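Local coordinates for protein sulfotransferase (Mycobacterium tuberculosis, PDB 2ZQ5) that probably transfers a sulfuryl group from an activated donor to an acceptor substrate, as other members of the sulfotransferase family do, at residues A249-H255 with Q311-Y317. Residues are numbered along the deposited sequence; the frame is centred on the assembly and turned at random.
Sequences ALVVQTH and QFYDVDY
In the five-stranded parallel sheet of this P-loop-type sulfotransferase fold, strand 312-316 forms one edge and pairs in parallel with 250-255, joined to it by a mainly helical crossover. The strand axes come within 4.6 Å, signed crossing angle -25°; Val251 to His255 register with Phe312 to Asp316. Hydrogen bonds alternate: Val251 N-Gln311 O (2.8 Å), Tyr313 N-Val251 O (2.9 Å), Gln253 N-Tyr313 O (2.9 Å), Val315 N-Gln253 O (2.8 Å), His255 N-Val315 O (2.8 Å) and Tyr317 N-His255 O (2.9 Å), where a helix begins. Beta-branched residues suit the extended backbone: on one face CG1 of Val252 meets CG2 of Val315 at 3.6 Å, both t, while t Tyr313 packs its ring on helix 324-334, OH hydrogen-bonded to Asp330. On the other, toward helix 282-304, apolar, buried m Phe312 lays CD1 3.7 Å from CB of t Val251. There the carboxylate of m Asp314 serves two donors: OD2 salt-bridges Arg304, and His255, chi1 m, folds back along its strand, donating from NE2 to Asp314 OD1 at 2.7 Å.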
# COMPACT_ATOMS: atom_id res chain seq x y z
N ALA A 249 3.83 -7.72 16.34
CA ALA A 249 2.79 -7.63 15.32
C ALA A 249 1.94 -8.88 15.16
O ALA A 249 2.39 -10.00 15.38
CB ALA A 249 3.42 -7.27 13.97
N LEU A 250 0.68 -8.66 14.77
CA LEU A 250 -0.27 -9.73 14.52
C LEU A 250 -0.49 -9.65 13.01
O LEU A 250 -1.03 -8.66 12.51
CB LEU A 250 -1.58 -9.47 15.28
CG LEU A 250 -1.40 -9.27 16.79
CD1 LEU A 250 -2.74 -8.96 17.42
CD2 LEU A 250 -0.79 -10.53 17.40
N VAL A 251 -0.07 -10.68 12.30
CA VAL A 251 -0.16 -10.69 10.85
C VAL A 251 -1.21 -11.66 10.31
O VAL A 251 -1.22 -12.83 10.66
CB VAL A 251 1.21 -11.05 10.24
CG1 VAL A 251 1.16 -10.93 8.73
CG2 VAL A 251 2.29 -10.14 10.82
N VAL A 252 -2.08 -11.14 9.44
CA VAL A 252 -3.13 -11.94 8.82
C VAL A 252 -2.92 -11.96 7.31
O VAL A 252 -2.86 -10.91 6.67
CB VAL A 252 -4.54 -11.34 9.09
CG1 VAL A 252 -5.61 -12.21 8.44
CG2 VAL A 252 -4.78 -11.21 10.58
N GLN A 253 -2.81 -13.16 6.75
CA GLN A 253 -2.61 -13.31 5.31
C GLN A 253 -3.84 -13.94 4.67
O GLN A 253 -4.35 -14.96 5.15
CB GLN A 253 -1.39 -14.19 5.02
CG GLN A 253 -1.18 -14.43 3.53
CD GLN A 253 0.00 -15.33 3.25
OE1 GLN A 253 0.30 -16.24 4.01
NE2 GLN A 253 0.68 -15.08 2.13
N THR A 254 -4.32 -13.33 3.59
CA THR A 254 -5.47 -13.86 2.88
C THR A 254 -4.97 -14.81 1.80
O THR A 254 -3.86 -14.67 1.30
CB THR A 254 -6.29 -12.73 2.23
OG1 THR A 254 -5.43 -11.92 1.42
CG2 THR A 254 -6.95 -11.87 3.29
N HIS A 255 -5.80 -15.79 1.46
CA HIS A 255 -5.43 -16.78 0.46
C HIS A 255 -6.55 -17.06 -0.53
O HIS A 255 -7.73 -17.06 -0.17
CB HIS A 255 -5.07 -18.10 1.15
CG HIS A 255 -3.87 -18.02 2.03
ND1 HIS A 255 -2.58 -18.11 1.54
CD2 HIS A 255 -3.75 -17.84 3.37
CE1 HIS A 255 -1.73 -18.00 2.54
NE2 HIS A 255 -2.41 -17.84 3.66
N GLN A 311 1.60 -15.44 16.21
CA GLN A 311 1.40 -14.09 15.68
C GLN A 311 0.92 -14.05 14.23
O GLN A 311 0.89 -12.99 13.62
CB GLN A 311 2.70 -13.29 15.80
CG GLN A 311 3.09 -12.98 17.24
CD GLN A 311 4.42 -12.25 17.35
OE1 GLN A 311 4.57 -11.11 16.89
NE2 GLN A 311 5.39 -12.91 17.96
N PHE A 312 0.54 -15.21 13.70
CA PHE A 312 0.08 -15.29 12.31
C PHE A 312 -1.25 -16.00 12.18
O PHE A 312 -1.56 -16.91 12.95
CB PHE A 312 1.12 -16.02 11.45
CG PHE A 312 2.41 -15.27 11.30
CD1 PHE A 312 2.65 -14.48 10.18
CD2 PHE A 312 3.37 -15.32 12.30
CE1 PHE A 312 3.83 -13.75 10.06
CE2 PHE A 312 4.55 -14.60 12.20
CZ PHE A 312 4.78 -13.81 11.07
N TYR A 313 -2.03 -15.59 11.19
CA TYR A 313 -3.33 -16.19 10.93
C TYR A 313 -3.56 -16.21 9.42
O TYR A 313 -3.30 -15.22 8.74
CB TYR A 313 -4.45 -15.39 11.60
CG TYR A 313 -5.80 -16.08 11.57
CD1 TYR A 313 -6.23 -16.86 12.64
CD2 TYR A 313 -6.64 -15.96 10.47
CE1 TYR A 313 -7.46 -17.51 12.61
CE2 TYR A 313 -7.87 -16.61 10.42
CZ TYR A 313 -8.28 -17.38 11.50
OH TYR A 313 -9.50 -18.02 11.46
N ASP A 314 -4.04 -17.34 8.91
CA ASP A 314 -4.32 -17.48 7.48
C ASP A 314 -5.82 -17.50 7.26
O ASP A 314 -6.54 -18.28 7.89
CB ASP A 314 -3.72 -18.78 6.95
CG ASP A 314 -2.21 -18.79 7.01
OD1 ASP A 314 -1.58 -18.00 6.27
OD2 ASP A 314 -1.65 -19.58 7.80
N VAL A 315 -6.29 -16.64 6.35
CA VAL A 315 -7.70 -16.56 6.03
C VAL A 315 -7.95 -16.98 4.60
O VAL A 315 -7.27 -16.51 3.68
CB VAL A 315 -8.23 -15.11 6.19
CG1 VAL A 315 -9.68 -15.03 5.71
CG2 VAL A 315 -8.12 -14.67 7.63
N ASP A 316 -8.91 -17.88 4.39
CA ASP A 316 -9.24 -18.33 3.05
C ASP A 316 -10.36 -17.46 2.51
O ASP A 316 -11.34 -17.20 3.21
CB ASP A 316 -9.67 -19.80 3.05
CG ASP A 316 -8.51 -20.75 3.27
OD1 ASP A 316 -7.54 -20.70 2.49
OD2 ASP A 316 -8.57 -21.55 4.23
N TYR A 317 -10.21 -17.00 1.28
CA TYR A 317 -11.22 -16.15 0.65
C TYR A 317 -12.61 -16.76 0.75
O TYR A 317 -13.58 -16.06 1.04
CB TYR A 317 -10.87 -15.91 -0.82
CG TYR A 317 -11.76 -14.89 -1.50
CD1 TYR A 317 -11.68 -13.54 -1.17
CD2 TYR A 317 -12.68 -15.28 -2.47
CE1 TYR A 317 -12.50 -12.60 -1.79
CE2 TYR A 317 -13.50 -14.34 -3.10
CZ TYR A 317 -13.41 -13.00 -2.75
OH TYR A 317 -14.21 -12.08 -3.37